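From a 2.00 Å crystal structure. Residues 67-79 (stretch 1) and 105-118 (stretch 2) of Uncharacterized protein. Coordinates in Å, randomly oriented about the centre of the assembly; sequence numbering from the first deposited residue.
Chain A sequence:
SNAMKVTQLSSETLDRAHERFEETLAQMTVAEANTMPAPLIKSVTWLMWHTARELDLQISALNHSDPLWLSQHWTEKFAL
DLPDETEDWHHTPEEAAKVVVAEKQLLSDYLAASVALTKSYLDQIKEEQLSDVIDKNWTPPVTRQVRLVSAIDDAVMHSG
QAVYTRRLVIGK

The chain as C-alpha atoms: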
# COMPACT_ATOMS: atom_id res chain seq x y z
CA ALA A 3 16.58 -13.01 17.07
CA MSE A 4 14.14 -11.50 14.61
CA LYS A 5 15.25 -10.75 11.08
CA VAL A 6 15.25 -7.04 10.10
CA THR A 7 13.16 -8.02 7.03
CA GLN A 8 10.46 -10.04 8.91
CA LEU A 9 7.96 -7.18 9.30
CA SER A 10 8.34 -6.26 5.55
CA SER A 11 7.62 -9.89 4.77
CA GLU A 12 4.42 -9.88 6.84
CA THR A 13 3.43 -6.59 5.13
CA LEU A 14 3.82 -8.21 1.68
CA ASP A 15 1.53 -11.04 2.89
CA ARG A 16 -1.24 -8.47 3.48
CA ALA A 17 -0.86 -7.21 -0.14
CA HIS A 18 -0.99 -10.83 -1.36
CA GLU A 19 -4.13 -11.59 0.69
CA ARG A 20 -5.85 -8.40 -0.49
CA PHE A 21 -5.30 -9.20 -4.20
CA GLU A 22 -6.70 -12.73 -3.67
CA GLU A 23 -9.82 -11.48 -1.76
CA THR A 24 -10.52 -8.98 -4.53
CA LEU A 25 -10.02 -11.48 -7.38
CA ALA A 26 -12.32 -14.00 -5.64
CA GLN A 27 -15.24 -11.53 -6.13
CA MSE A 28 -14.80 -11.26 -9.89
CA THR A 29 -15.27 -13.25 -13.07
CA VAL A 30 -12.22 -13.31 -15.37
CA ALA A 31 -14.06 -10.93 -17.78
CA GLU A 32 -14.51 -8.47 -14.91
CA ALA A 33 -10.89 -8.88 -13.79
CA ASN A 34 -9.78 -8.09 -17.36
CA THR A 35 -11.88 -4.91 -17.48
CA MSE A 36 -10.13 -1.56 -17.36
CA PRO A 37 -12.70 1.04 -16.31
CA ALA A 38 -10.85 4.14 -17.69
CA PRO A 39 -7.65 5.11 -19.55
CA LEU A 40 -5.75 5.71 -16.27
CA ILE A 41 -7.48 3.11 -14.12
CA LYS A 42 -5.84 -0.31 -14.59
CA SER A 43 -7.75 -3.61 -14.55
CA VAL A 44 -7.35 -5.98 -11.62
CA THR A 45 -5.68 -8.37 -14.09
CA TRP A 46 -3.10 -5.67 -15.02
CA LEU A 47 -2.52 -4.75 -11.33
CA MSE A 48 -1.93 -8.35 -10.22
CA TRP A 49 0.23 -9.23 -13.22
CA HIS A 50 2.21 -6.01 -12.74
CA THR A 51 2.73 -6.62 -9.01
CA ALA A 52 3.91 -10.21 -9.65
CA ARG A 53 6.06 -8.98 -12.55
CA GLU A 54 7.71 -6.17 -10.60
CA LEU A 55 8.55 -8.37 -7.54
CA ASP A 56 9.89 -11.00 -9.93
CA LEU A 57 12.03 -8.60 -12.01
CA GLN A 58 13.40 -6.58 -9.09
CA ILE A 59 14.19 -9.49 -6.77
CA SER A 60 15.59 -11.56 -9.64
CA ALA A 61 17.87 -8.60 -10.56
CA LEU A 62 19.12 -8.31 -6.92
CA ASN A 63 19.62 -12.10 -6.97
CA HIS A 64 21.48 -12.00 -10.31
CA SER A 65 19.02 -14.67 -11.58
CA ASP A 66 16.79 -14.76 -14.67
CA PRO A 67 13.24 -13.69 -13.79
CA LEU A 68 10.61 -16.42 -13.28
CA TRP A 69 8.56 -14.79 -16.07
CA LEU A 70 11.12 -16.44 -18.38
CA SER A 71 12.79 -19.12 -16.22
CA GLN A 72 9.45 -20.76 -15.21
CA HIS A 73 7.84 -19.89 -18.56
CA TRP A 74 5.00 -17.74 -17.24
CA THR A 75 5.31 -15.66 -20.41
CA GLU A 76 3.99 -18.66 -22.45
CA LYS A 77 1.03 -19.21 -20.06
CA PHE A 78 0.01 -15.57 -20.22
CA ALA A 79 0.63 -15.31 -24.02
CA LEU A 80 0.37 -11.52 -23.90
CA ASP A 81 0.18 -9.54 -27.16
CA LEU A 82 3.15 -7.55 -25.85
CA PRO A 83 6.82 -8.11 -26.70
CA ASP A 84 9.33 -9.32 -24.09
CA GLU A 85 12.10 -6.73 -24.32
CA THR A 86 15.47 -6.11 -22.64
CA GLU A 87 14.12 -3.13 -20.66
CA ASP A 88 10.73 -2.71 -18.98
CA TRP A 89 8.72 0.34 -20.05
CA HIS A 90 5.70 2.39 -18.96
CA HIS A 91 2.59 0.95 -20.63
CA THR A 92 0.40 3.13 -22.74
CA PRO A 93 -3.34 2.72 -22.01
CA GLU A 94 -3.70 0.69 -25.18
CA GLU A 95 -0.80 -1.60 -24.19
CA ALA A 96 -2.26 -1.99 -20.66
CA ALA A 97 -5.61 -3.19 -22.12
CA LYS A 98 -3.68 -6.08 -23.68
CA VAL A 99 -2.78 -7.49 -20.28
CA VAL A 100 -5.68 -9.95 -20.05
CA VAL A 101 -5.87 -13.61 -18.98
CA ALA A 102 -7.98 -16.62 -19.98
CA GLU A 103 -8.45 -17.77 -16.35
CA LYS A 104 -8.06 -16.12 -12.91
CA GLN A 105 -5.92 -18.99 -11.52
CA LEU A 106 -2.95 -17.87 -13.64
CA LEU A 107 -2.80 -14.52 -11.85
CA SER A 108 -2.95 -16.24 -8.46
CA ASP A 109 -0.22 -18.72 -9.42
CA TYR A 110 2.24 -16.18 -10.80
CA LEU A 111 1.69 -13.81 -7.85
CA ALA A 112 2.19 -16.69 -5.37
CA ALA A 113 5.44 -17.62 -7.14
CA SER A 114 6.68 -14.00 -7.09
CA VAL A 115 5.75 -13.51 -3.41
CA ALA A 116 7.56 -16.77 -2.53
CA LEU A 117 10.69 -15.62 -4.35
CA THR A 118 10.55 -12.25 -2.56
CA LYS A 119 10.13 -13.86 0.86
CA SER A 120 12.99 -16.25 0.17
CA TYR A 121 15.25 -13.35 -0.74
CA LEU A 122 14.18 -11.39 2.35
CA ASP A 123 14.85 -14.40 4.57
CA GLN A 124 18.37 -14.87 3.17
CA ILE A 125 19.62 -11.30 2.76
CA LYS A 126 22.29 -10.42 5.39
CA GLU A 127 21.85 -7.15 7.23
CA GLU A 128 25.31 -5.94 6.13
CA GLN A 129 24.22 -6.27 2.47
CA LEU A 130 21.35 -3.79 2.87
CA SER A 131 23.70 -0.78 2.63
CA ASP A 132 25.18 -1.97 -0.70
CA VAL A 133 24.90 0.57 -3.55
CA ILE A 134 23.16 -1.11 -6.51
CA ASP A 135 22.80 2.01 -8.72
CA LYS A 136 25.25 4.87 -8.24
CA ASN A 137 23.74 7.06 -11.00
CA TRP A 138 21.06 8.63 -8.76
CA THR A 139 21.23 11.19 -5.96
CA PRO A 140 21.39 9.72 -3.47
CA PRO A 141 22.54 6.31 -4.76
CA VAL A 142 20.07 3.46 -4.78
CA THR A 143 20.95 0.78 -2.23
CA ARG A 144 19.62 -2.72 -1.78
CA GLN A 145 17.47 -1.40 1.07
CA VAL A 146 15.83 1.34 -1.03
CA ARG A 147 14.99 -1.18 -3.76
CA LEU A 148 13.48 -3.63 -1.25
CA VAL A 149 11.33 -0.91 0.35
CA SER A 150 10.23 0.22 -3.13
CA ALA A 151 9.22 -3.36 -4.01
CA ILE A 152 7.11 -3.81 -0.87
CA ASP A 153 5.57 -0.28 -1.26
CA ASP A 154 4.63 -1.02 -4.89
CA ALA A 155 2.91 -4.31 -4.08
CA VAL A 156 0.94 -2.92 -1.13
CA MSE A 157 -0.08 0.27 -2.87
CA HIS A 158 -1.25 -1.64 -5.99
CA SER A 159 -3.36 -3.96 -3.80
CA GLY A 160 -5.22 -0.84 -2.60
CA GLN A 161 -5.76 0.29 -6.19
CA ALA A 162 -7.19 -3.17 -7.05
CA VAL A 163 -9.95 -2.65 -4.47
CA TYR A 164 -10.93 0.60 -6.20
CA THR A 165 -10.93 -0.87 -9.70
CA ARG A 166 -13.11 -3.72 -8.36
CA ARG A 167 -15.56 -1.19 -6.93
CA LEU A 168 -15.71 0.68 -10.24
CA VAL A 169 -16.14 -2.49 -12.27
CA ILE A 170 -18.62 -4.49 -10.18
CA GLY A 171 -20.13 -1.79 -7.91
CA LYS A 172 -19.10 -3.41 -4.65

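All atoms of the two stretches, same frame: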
# COMPACT_ATOMS: atom_id res chain seq x y z
N PRO A 67 14.56 -13.75 -14.41
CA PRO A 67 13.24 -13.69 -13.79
C PRO A 67 12.39 -14.93 -14.06
O PRO A 67 12.56 -15.58 -15.09
CB PRO A 67 12.61 -12.44 -14.42
CG PRO A 67 13.31 -12.27 -15.69
CD PRO A 67 14.71 -12.72 -15.45
N LEU A 68 11.49 -15.26 -13.15
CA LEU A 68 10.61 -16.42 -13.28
C LEU A 68 9.71 -16.32 -14.51
O LEU A 68 9.36 -17.35 -15.10
CB LEU A 68 9.73 -16.60 -12.04
CG LEU A 68 10.41 -16.64 -10.69
CD1 LEU A 68 9.34 -16.62 -9.62
CD2 LEU A 68 11.35 -17.84 -10.53
N TRP A 69 9.35 -15.09 -14.87
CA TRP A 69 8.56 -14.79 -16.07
C TRP A 69 9.07 -15.62 -17.26
O TRP A 69 8.26 -16.19 -18.02
CB TRP A 69 8.67 -13.30 -16.41
CG TRP A 69 7.86 -12.83 -17.58
CD1 TRP A 69 8.34 -12.33 -18.76
CD2 TRP A 69 6.43 -12.79 -17.69
NE1 TRP A 69 7.30 -11.97 -19.58
CE2 TRP A 69 6.12 -12.26 -18.97
CE3 TRP A 69 5.38 -13.18 -16.86
CZ2 TRP A 69 4.81 -12.08 -19.42
CZ3 TRP A 69 4.07 -12.98 -17.29
CH2 TRP A 69 3.80 -12.46 -18.56
N LEU A 70 10.39 -15.65 -17.40
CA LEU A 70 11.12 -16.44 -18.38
C LEU A 70 11.52 -17.83 -17.86
O LEU A 70 11.20 -18.84 -18.46
CB LEU A 70 12.39 -15.69 -18.79
CG LEU A 70 12.20 -14.36 -19.53
CD1 LEU A 70 13.59 -13.81 -19.92
CD2 LEU A 70 11.31 -14.51 -20.78
N SER A 71 12.23 -17.87 -16.73
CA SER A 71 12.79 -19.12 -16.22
C SER A 71 11.75 -20.21 -15.88
O SER A 71 12.04 -21.39 -16.01
CB SER A 71 13.68 -18.85 -15.01
OG SER A 71 12.92 -18.80 -13.81
N GLN A 72 10.56 -19.81 -15.45
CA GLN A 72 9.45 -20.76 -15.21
C GLN A 72 8.41 -20.71 -16.33
O GLN A 72 7.37 -21.35 -16.26
CB GLN A 72 8.78 -20.49 -13.87
CG GLN A 72 9.59 -20.92 -12.66
CD GLN A 72 8.93 -20.57 -11.34
OE1 GLN A 72 7.86 -19.98 -11.30
NE2 GLN A 72 9.59 -20.91 -10.25
N HIS A 73 8.69 -19.94 -17.38
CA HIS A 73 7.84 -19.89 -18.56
C HIS A 73 6.43 -19.33 -18.34
O HIS A 73 5.51 -19.66 -19.06
CB HIS A 73 7.83 -21.27 -19.24
CG HIS A 73 9.21 -21.74 -19.53
ND1 HIS A 73 10.01 -21.12 -20.47
CD2 HIS A 73 9.98 -22.70 -18.95
CE1 HIS A 73 11.20 -21.71 -20.48
NE2 HIS A 73 11.20 -22.66 -19.57
N TRP A 74 6.29 -18.42 -17.39
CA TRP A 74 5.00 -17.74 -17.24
C TRP A 74 4.62 -16.94 -18.48
O TRP A 74 3.45 -16.86 -18.83
CB TRP A 74 4.99 -16.84 -16.00
CG TRP A 74 5.15 -17.57 -14.72
CD1 TRP A 74 6.29 -17.65 -13.97
CD2 TRP A 74 4.17 -18.35 -14.04
NE1 TRP A 74 6.07 -18.40 -12.86
CE2 TRP A 74 4.77 -18.85 -12.87
CE3 TRP A 74 2.83 -18.64 -14.28
CZ2 TRP A 74 4.09 -19.65 -11.96
CZ3 TRP A 74 2.16 -19.45 -13.38
CH2 TRP A 74 2.79 -19.94 -12.24
N THR A 75 5.60 -16.39 -19.18
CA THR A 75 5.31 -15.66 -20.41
C THR A 75 4.49 -16.47 -21.43
O THR A 75 3.63 -15.92 -22.08
CB THR A 75 6.58 -15.09 -21.07
OG1 THR A 75 6.18 -14.24 -22.16
CG2 THR A 75 7.49 -16.19 -21.61
N GLU A 76 4.76 -17.76 -21.55
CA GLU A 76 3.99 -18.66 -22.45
C GLU A 76 2.57 -18.96 -21.95
O GLU A 76 1.67 -19.15 -22.75
CB GLU A 76 4.72 -19.98 -22.65
CG GLU A 76 6.03 -19.86 -23.44
CD GLU A 76 7.25 -19.71 -22.56
OE1 GLU A 76 7.12 -19.24 -21.41
OE2 GLU A 76 8.36 -20.05 -23.01
N LYS A 77 2.36 -18.99 -20.64
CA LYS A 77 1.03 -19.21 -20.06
C LYS A 77 0.13 -18.01 -20.24
O LYS A 77 -1.07 -18.15 -20.47
CB LYS A 77 1.13 -19.49 -18.57
CG LYS A 77 2.02 -20.67 -18.18
CD LYS A 77 1.63 -21.92 -18.87
CE LYS A 77 0.27 -22.41 -18.47
NZ LYS A 77 0.13 -23.79 -19.04
N PHE A 78 0.72 -16.82 -20.09
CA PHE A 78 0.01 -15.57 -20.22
C PHE A 78 -0.27 -15.29 -21.70
O PHE A 78 -1.34 -14.79 -22.04
CB PHE A 78 0.80 -14.43 -19.56
CG PHE A 78 0.54 -14.29 -18.09
CD1 PHE A 78 1.25 -15.03 -17.17
CD2 PHE A 78 -0.41 -13.40 -17.64
CE1 PHE A 78 1.01 -14.87 -15.81
CE2 PHE A 78 -0.67 -13.26 -16.30
CZ PHE A 78 0.05 -13.98 -15.38
N ALA A 79 0.70 -15.59 -22.56
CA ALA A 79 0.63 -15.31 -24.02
C ALA A 79 0.14 -13.90 -24.35
O ALA A 79 -0.76 -13.71 -25.17
CB ALA A 79 -0.19 -16.39 -24.76
N GLN A 105 -6.95 -18.18 -12.18
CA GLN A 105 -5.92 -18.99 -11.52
C GLN A 105 -4.49 -18.61 -11.93
O GLN A 105 -3.59 -18.63 -11.10
CB GLN A 105 -6.16 -20.50 -11.74
CG GLN A 105 -5.40 -21.47 -10.80
CD GLN A 105 -5.72 -21.20 -9.33
OE1 GLN A 105 -6.89 -21.11 -8.96
NE2 GLN A 105 -4.70 -21.04 -8.50
N LEU A 106 -4.29 -18.23 -13.19
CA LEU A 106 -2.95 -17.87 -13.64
C LEU A 106 -2.36 -16.69 -12.87
O LEU A 106 -1.17 -16.68 -12.52
CB LEU A 106 -2.95 -17.55 -15.14
CG LEU A 106 -1.59 -17.26 -15.75
CD1 LEU A 106 -0.64 -18.41 -15.53
CD2 LEU A 106 -1.76 -16.96 -17.24
N LEU A 107 -3.20 -15.70 -12.61
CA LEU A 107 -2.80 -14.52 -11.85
C LEU A 107 -2.41 -14.92 -10.43
O LEU A 107 -1.42 -14.46 -9.94
CB LEU A 107 -3.95 -13.51 -11.78
CG LEU A 107 -4.38 -12.80 -13.08
CD1 LEU A 107 -5.73 -12.13 -12.92
CD2 LEU A 107 -3.31 -11.82 -13.56
N SER A 108 -3.22 -15.78 -9.80
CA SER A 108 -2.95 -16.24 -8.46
C SER A 108 -1.64 -17.00 -8.38
O SER A 108 -0.87 -16.85 -7.41
CB SER A 108 -4.05 -17.17 -7.98
OG SER A 108 -5.23 -16.47 -7.77
N ASP A 109 -1.42 -17.87 -9.38
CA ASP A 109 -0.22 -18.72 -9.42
C ASP A 109 1.06 -17.92 -9.63
O ASP A 109 2.09 -18.15 -8.94
CB ASP A 109 -0.38 -19.81 -10.49
CG ASP A 109 -1.43 -20.84 -10.15
OD1 ASP A 109 -1.91 -20.90 -8.99
OD2 ASP A 109 -1.78 -21.62 -11.08
N TYR A 110 1.03 -16.97 -10.55
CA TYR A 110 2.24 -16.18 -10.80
C TYR A 110 2.52 -15.23 -9.62
O TYR A 110 3.67 -15.08 -9.19
CB TYR A 110 2.14 -15.42 -12.14
CG TYR A 110 3.36 -14.59 -12.49
CD1 TYR A 110 4.66 -15.07 -12.26
CD2 TYR A 110 3.23 -13.36 -13.06
CE1 TYR A 110 5.80 -14.27 -12.60
CE2 TYR A 110 4.34 -12.58 -13.39
CZ TYR A 110 5.62 -13.04 -13.16
OH TYR A 110 6.70 -12.23 -13.50
N LEU A 111 1.48 -14.63 -9.05
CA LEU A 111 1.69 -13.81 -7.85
C LEU A 111 2.24 -14.63 -6.67
O LEU A 111 3.16 -14.18 -5.98
CB LEU A 111 0.40 -13.08 -7.44
CG LEU A 111 0.51 -12.05 -6.29
CD1 LEU A 111 1.53 -10.94 -6.63
CD2 LEU A 111 -0.90 -11.41 -6.02
N ALA A 112 1.70 -15.82 -6.45
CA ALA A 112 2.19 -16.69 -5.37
C ALA A 112 3.66 -17.05 -5.57
O ALA A 112 4.44 -17.08 -4.60
CB ALA A 112 1.33 -17.99 -5.27
N ALA A 113 4.05 -17.35 -6.82
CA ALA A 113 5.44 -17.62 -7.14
C ALA A 113 6.31 -16.39 -6.89
O ALA A 113 7.41 -16.52 -6.36
CB ALA A 113 5.60 -18.10 -8.58
N SER A 114 5.85 -15.20 -7.30
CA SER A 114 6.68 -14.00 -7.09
C SER A 114 6.78 -13.58 -5.62
O SER A 114 7.82 -13.10 -5.19
CB SER A 114 6.18 -12.84 -7.93
OG SER A 114 6.18 -13.24 -9.28
N VAL A 115 5.71 -13.75 -4.85
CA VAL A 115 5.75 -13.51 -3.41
C VAL A 115 6.70 -14.48 -2.73
O VAL A 115 7.50 -14.06 -1.89
CB VAL A 115 4.32 -13.55 -2.78
CG1 VAL A 115 4.39 -13.54 -1.25
CG2 VAL A 115 3.51 -12.36 -3.31
N ALA A 116 6.65 -15.76 -3.10
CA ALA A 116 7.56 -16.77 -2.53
C ALA A 116 9.02 -16.41 -2.75
O ALA A 116 9.83 -16.50 -1.83
CB ALA A 116 7.29 -18.16 -3.12
N LEU A 117 9.35 -16.06 -3.98
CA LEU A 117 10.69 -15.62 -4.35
C LEU A 117 11.15 -14.44 -3.48
O LEU A 117 12.28 -14.43 -2.96
CB LEU A 117 10.70 -15.20 -5.83
CG LEU A 117 12.05 -14.70 -6.39
CD1 LEU A 117 13.05 -15.88 -6.62
CD2 LEU A 117 11.82 -13.88 -7.69
N THR A 118 10.26 -13.47 -3.33
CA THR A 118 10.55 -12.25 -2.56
C THR A 118 10.84 -12.64 -1.12
O THR A 118 11.84 -12.24 -0.55
CB THR A 118 9.40 -11.24 -2.67
OG1 THR A 118 9.17 -10.93 -4.06
CG2 THR A 118 9.71 -9.93 -1.91

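Residues 105-118 form an unbroken stretch of helix, whereas residues 67-79 comprise two short helices, 68-71 and 74-78. Pro67 and His73 occupy the respective N-cap positions, and Gln72 and His73 make the link between the helices. Helix 74-78 runs nearly antiparallel to helix 105-118, at 166°, with the axes 11.1 Å apart at closest approach. The register pairs Leu68 with Ser114, Trp74 with Tyr110 and Phe78 with Leu106. No hydrogen bond crosses between the stretches; 593 Å² of surface, summed over both sides, is buried largely by apolar and aromatic packing.

Trp74 is the knob of the contact, its m rotamer placing the indole among Leu106, Asp109, Tyr110 and Ala113. Tyr110 CB lies over the six-membered ring, 4.1 Å from its centroid, while Leu106 CD1 meets the ring edge, 3.7 Å from Trp74 CZ3. The small side chain of Ala113 leaves room for the indole, with its CB 4.0 Å from Trp74 CZ2. The polar edge of the indole is satisfied within its own stretch, since Trp74 NE1 donates to Gln72 OE1 at 2.9 Å.

Tyr110, in the t rotamer, gives up the most surface and touches three aromatic residues. Its CD1 approaches Trp74 CD1 at 3.5 Å, its CD2 lies 3.8 Å from Phe78 CE1, and its CE2 is 3.7 Å from Trp69 CE3; all three ring pairs are oblique. Its hydroxyl is hydrogen-bonded elsewhere in the structure, so this buried ring carries no unsatisfied polar group.

At one end, Leu106 covers a face of Phe78, its CG 3.5 Å from Phe78 CE1, and Leu107 CD2 reaches the ring edge, 4.1 Å from Phe78 CE2. At the other, Leu68 CD1 packs 4.2 Å from both Ala113 CB and Leu117 CD2, extending the apolar seam.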